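Local coordinates for protein xenavidin (Xenopus tropicalis, PDB 2UZ2) that binds biotin inside a beta-barrel, as a frog member of the avidin family that assembles from four chains, at residues B[47-52]-B[68-73]. Sequence-based numbering, arbitrary orientation. Where two conformers were deposited one is given.
Sequences RISPLT and HWAFSD. With BTN (biotin), chain D.
Ser-49 OG receives the backbone N-H of Ala-70 (2.9 Å, 160° at the hydrogen) where, in the avidin beta-barrel, strand 49-55 starts beside the loop leaving antiparallel strand 62-68. The same hydroxyl donates to Arg-47 O, 32° out of that carbonyl's plane, so its rotation is fixed from two sides. One step along, His-68 N bonds Pro-50 O at 3.0 Å, and Pro-50 CD rests 3.4 Å from His-68 O. The Phe-71 ring leans obliquely on the backbone of Arg-47, CE2 lying 3.5 Å from Arg-47 O, and sets CE1 and CZ against the biotin tail. Trp-69, CG anti to its carbonyl carbon (chi1 -60°), presents one indole face to biotin, C9 standing 3.9 Å above the ring centre and S1 3.7 Å from CZ2. At the tail's end, Ser-72 OG, held also by Ser-74 N, donates to biotin carboxylate O11 at 3.0 Å. An alanine at Trp-69 would probably leave the C9-C10 tail without its flat support and Thr-76 OG1 without the indole N-H. Further out, a neighbouring chain braces the backbone that carries the indole: Lys-56 NZ of the second subunit bonds both Trp-69 O and His-68 ND1.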
ATOM      1  N   ARG B  47      10.790  20.943  -9.841  1.00  2.00           N
ATOM      2  CA  ARG B  47       9.961  21.983 -10.470  0.70  2.00           C
ATOM      3  C   ARG B  47       8.511  21.640 -10.337  1.00  2.00           C
ATOM      4  O   ARG B  47       8.146  20.465 -10.172  1.00  2.00           O
ATOM      5  CB  ARG B  47      10.319  22.247 -11.949  0.70  2.00           C
ATOM      6  CG  ARG B  47      11.584  23.146 -12.086  0.70  2.52           C
ATOM      7  CD  ARG B  47      11.817  23.710 -13.510  0.70  3.88           C
ATOM      8  NE  ARG B  47      13.172  24.251 -13.640  0.70  9.28           N
ATOM      9  CZ  ARG B  47      14.269  23.493 -13.663  0.70  9.85           C
ATOM     10  NH1 ARG B  47      14.160  22.176 -13.612  0.70 11.99           N
ATOM     11  NH2 ARG B  47      15.469  24.042 -13.746  0.70 10.33           N
ATOM     12  N   ILE B  48       7.685  22.688 -10.370  1.00  2.00           N
ATOM     13  CA  ILE B  48       6.231  22.538 -10.338  1.00  2.00           C
ATOM     14  C   ILE B  48       5.855  21.537 -11.427  1.00  2.00           C
ATOM     15  O   ILE B  48       6.399  21.617 -12.561  1.00  2.00           O
ATOM     16  CB  ILE B  48       5.558  23.890 -10.621  1.00  2.00           C
ATOM     17  CG1 ILE B  48       5.963  24.919  -9.561  1.00  2.00           C
ATOM     18  CG2 ILE B  48       4.060  23.729 -10.674  1.00  2.00           C
ATOM     19  CD1 ILE B  48       5.438  26.321  -9.812  1.00  2.54           C
ATOM     20  N   SER B  49       4.951  20.613 -11.084  1.00  2.00           N
ATOM     21  CA  SER B  49       4.545  19.544 -11.979  1.00  2.00           C
ATOM     22  C   SER B  49       3.036  19.485 -12.120  1.00  2.00           C
ATOM     23  O   SER B  49       2.313  19.812 -11.187  1.00  2.00           O
ATOM     24  CB  SER B  49       5.110  18.202 -11.451  1.00  2.00           C
ATOM     25  OG  SER B  49       6.551  18.254 -11.420  1.00  2.00           O
ATOM     26  N   PRO B  50       2.547  19.114 -13.310  1.00  2.00           N
ATOM     27  CA  PRO B  50       1.102  19.122 -13.517  1.00  2.00           C
ATOM     28  C   PRO B  50       0.374  17.916 -12.928  1.00  2.00           C
ATOM     29  O   PRO B  50       0.953  16.846 -12.783  1.00  2.00           O
ATOM     30  CB  PRO B  50       0.988  19.086 -15.033  1.00  2.00           C
ATOM     31  CG  PRO B  50       2.214  18.259 -15.476  1.00  2.00           C
ATOM     32  CD  PRO B  50       3.294  18.729 -14.524  1.00  2.00           C
ATOM     33  N   LEU B  51      -0.924  18.081 -12.666  1.00  2.00           N
ATOM     34  CA  LEU B  51      -1.730  16.964 -12.213  1.00  2.00           C
ATOM     35  C   LEU B  51      -3.099  17.000 -12.864  1.00  2.00           C
ATOM     36  O   LEU B  51      -3.571  18.081 -13.280  1.00  2.00           O
ATOM     37  CB  LEU B  51      -1.904  16.990 -10.682  1.00  2.00           C
ATOM     38  CG  LEU B  51      -2.724  18.146 -10.071  1.00  2.00           C
ATOM     39  CD1 LEU B  51      -4.204  17.843  -9.886  1.00  2.69           C
ATOM     40  CD2 LEU B  51      -2.121  18.485  -8.725  1.00  2.00           C
ATOM     41  N   THR B  52      -3.723  15.825 -12.910  1.00  2.00           N
ATOM     42  CA  THR B  52      -5.128  15.693 -13.373  0.50  2.00           C
ATOM     43  C   THR B  52      -5.800  14.665 -12.471  1.00  2.00           C
ATOM     44  O   THR B  52      -5.150  13.694 -12.026  1.00  2.00           O
ATOM     45  CB  THR B  52      -5.230  15.189 -14.834  0.50  2.00           C
ATOM     46  OG1 THR B  52      -6.579  15.361 -15.303  0.50  2.00           O
ATOM     47  CG2 THR B  52      -4.867  13.690 -14.940  0.50  2.00           C
ATOM     48  N   HIS B  68       2.419  14.214 -12.818  1.00  2.00           N
ATOM     49  CA  HIS B  68       3.384  13.872 -13.877  1.00  2.00           C
ATOM     50  C   HIS B  68       4.668  14.666 -13.619  1.00  2.00           C
ATOM     51  O   HIS B  68       4.842  15.756 -14.130  1.00  2.00           O
ATOM     52  CB  HIS B  68       2.719  14.248 -15.205  1.00  2.00           C
ATOM     53  CG  HIS B  68       3.520  13.954 -16.439  1.00  2.00           C
ATOM     54  ND1 HIS B  68       4.601  13.106 -16.474  1.00  4.02           N
ATOM     55  CD2 HIS B  68       3.336  14.381 -17.711  1.00  2.00           C
ATOM     56  CE1 HIS B  68       5.093  13.073 -17.706  1.00  4.87           C
ATOM     57  NE2 HIS B  68       4.311  13.808 -18.482  1.00  3.78           N
ATOM     58  N   TRP B  69       5.561  14.109 -12.798  1.00  2.00           N
ATOM     59  CA  TRP B  69       6.725  14.885 -12.332  1.00  2.00           C
ATOM     60  C   TRP B  69       7.495  15.389 -13.537  1.00  2.00           C
ATOM     61  O   TRP B  69       7.864  14.598 -14.417  1.00  2.00           O
ATOM     62  CB  TRP B  69       7.646  14.021 -11.452  1.00  2.00           C
ATOM     63  CG  TRP B  69       6.927  13.506 -10.248  1.00  2.00           C
ATOM     64  CD1 TRP B  69       6.565  12.212 -10.012  1.00  2.00           C
ATOM     65  CD2 TRP B  69       6.451  14.276  -9.131  1.00  2.00           C
ATOM     66  NE1 TRP B  69       5.894  12.116  -8.804  1.00  2.00           N
ATOM     67  CE2 TRP B  69       5.803  13.377  -8.249  1.00  2.00           C
ATOM     68  CE3 TRP B  69       6.507  15.644  -8.796  1.00  2.00           C
ATOM     69  CZ2 TRP B  69       5.213  13.788  -7.030  1.00  2.00           C
ATOM     70  CZ3 TRP B  69       5.901  16.065  -7.590  1.00  2.00           C
ATOM     71  CH2 TRP B  69       5.278  15.139  -6.720  1.00  2.00           C
ATOM     72  N   ALA B  70       7.809  16.683 -13.515  1.00  2.00           N
ATOM     73  CA  ALA B  70       8.463  17.343 -14.628  1.00  2.00           C
ATOM     74  C   ALA B  70       9.975  17.137 -14.660  1.00  2.00           C
ATOM     75  O   ALA B  70      10.635  17.506 -15.641  1.00  2.00           O
ATOM     76  CB  ALA B  70       8.114  18.853 -14.593  1.00  2.00           C
ATOM     77  N   PHE B  71      10.532  16.531 -13.608  1.00  2.00           N
ATOM     78  CA  PHE B  71      11.977  16.534 -13.384  1.00  2.00           C
ATOM     79  C   PHE B  71      12.530  15.121 -13.163  1.00  2.00           C
ATOM     80  O   PHE B  71      13.717  14.945 -12.857  1.00  2.00           O
ATOM     81  CB  PHE B  71      12.304  17.454 -12.196  1.00  2.00           C
ATOM     82  CG  PHE B  71      11.564  17.094 -10.945  1.00  2.00           C
ATOM     83  CD1 PHE B  71      12.088  16.177 -10.049  1.00  2.20           C
ATOM     84  CD2 PHE B  71      10.329  17.682 -10.679  1.00  2.00           C
ATOM     85  CE1 PHE B  71      11.400  15.818  -8.900  1.00  2.00           C
ATOM     86  CE2 PHE B  71       9.610  17.337  -9.565  1.00  2.00           C
ATOM     87  CZ  PHE B  71      10.120  16.404  -8.658  1.00  2.00           C
ATOM     88  N   SER B  72      11.673  14.115 -13.317  1.00  2.00           N
ATOM     89  CA  SER B  72      12.089  12.715 -13.129  1.00  2.00           C
ATOM     90  C   SER B  72      11.204  11.792 -13.965  1.00  2.00           C
ATOM     91  O   SER B  72      10.187  12.256 -14.520  1.00  2.00           O
ATOM     92  CB  SER B  72      12.002  12.315 -11.649  1.00  2.19           C
ATOM     93  OG  SER B  72      10.680  12.037 -11.324  1.00  4.30           O
ATOM     94  N   ASP B  73      11.594  10.512 -14.073  1.00  2.00           N
ATOM     95  CA  ASP B  73      10.752   9.551 -14.816  1.00  2.00           C
ATOM     96  C   ASP B  73       9.728   8.832 -13.943  1.00  2.00           C
ATOM     97  O   ASP B  73       9.087   7.859 -14.390  1.00  2.00           O
ATOM     98  CB  ASP B  73      11.617   8.550 -15.607  1.00  2.00           C
ATOM     99  CG  ASP B  73      12.489   9.234 -16.663  1.00  2.69           C
ATOM    100  OD1 ASP B  73      12.062  10.278 -17.210  1.00  7.92           O
ATOM    101  OD2 ASP B  73      13.606   8.736 -16.938  1.00  6.03           O
TER
HETATM  102  C11 BTN D1124      11.042  11.770  -7.877  1.00  9.84           C
HETATM  103  O11 BTN D1124      11.322  10.841  -8.670  1.00  7.47           O
HETATM  104  O12 BTN D1124      11.935  12.144  -7.078  1.00  9.72           O
HETATM  105  C10 BTN D1124       9.676  12.433  -7.880  1.00  8.33           C
HETATM  106  C9  BTN D1124       9.389  13.184  -6.585  1.00  7.84           C
HETATM  107  C8  BTN D1124       8.662  12.282  -5.571  1.00  9.67           C
HETATM  108  C7  BTN D1124       7.898  13.066  -4.519  1.00 11.33           C
HETATM  109  C2  BTN D1124       7.149  12.158  -3.533  1.00 14.95           C
HETATM  110  S1  BTN D1124       5.834  11.433  -4.264  1.00 21.24           S
HETATM  111  C6  BTN D1124       4.999  11.162  -2.659  1.00 16.05           C
HETATM  112  C5  BTN D1124       5.515  12.120  -1.598  1.00 16.98           C
HETATM  113  N1  BTN D1124       4.615  13.223  -1.252  1.00 15.74           N
HETATM  114  C3  BTN D1124       5.197  14.402  -1.522  1.00 14.30           C
HETATM  115  O3  BTN D1124       4.793  15.663  -1.046  1.00  6.56           O
HETATM  116  N2  BTN D1124       6.271  14.217  -2.285  1.00 16.40           N
HETATM  117  C4  BTN D1124       6.712  12.832  -2.222  1.00 15.65           C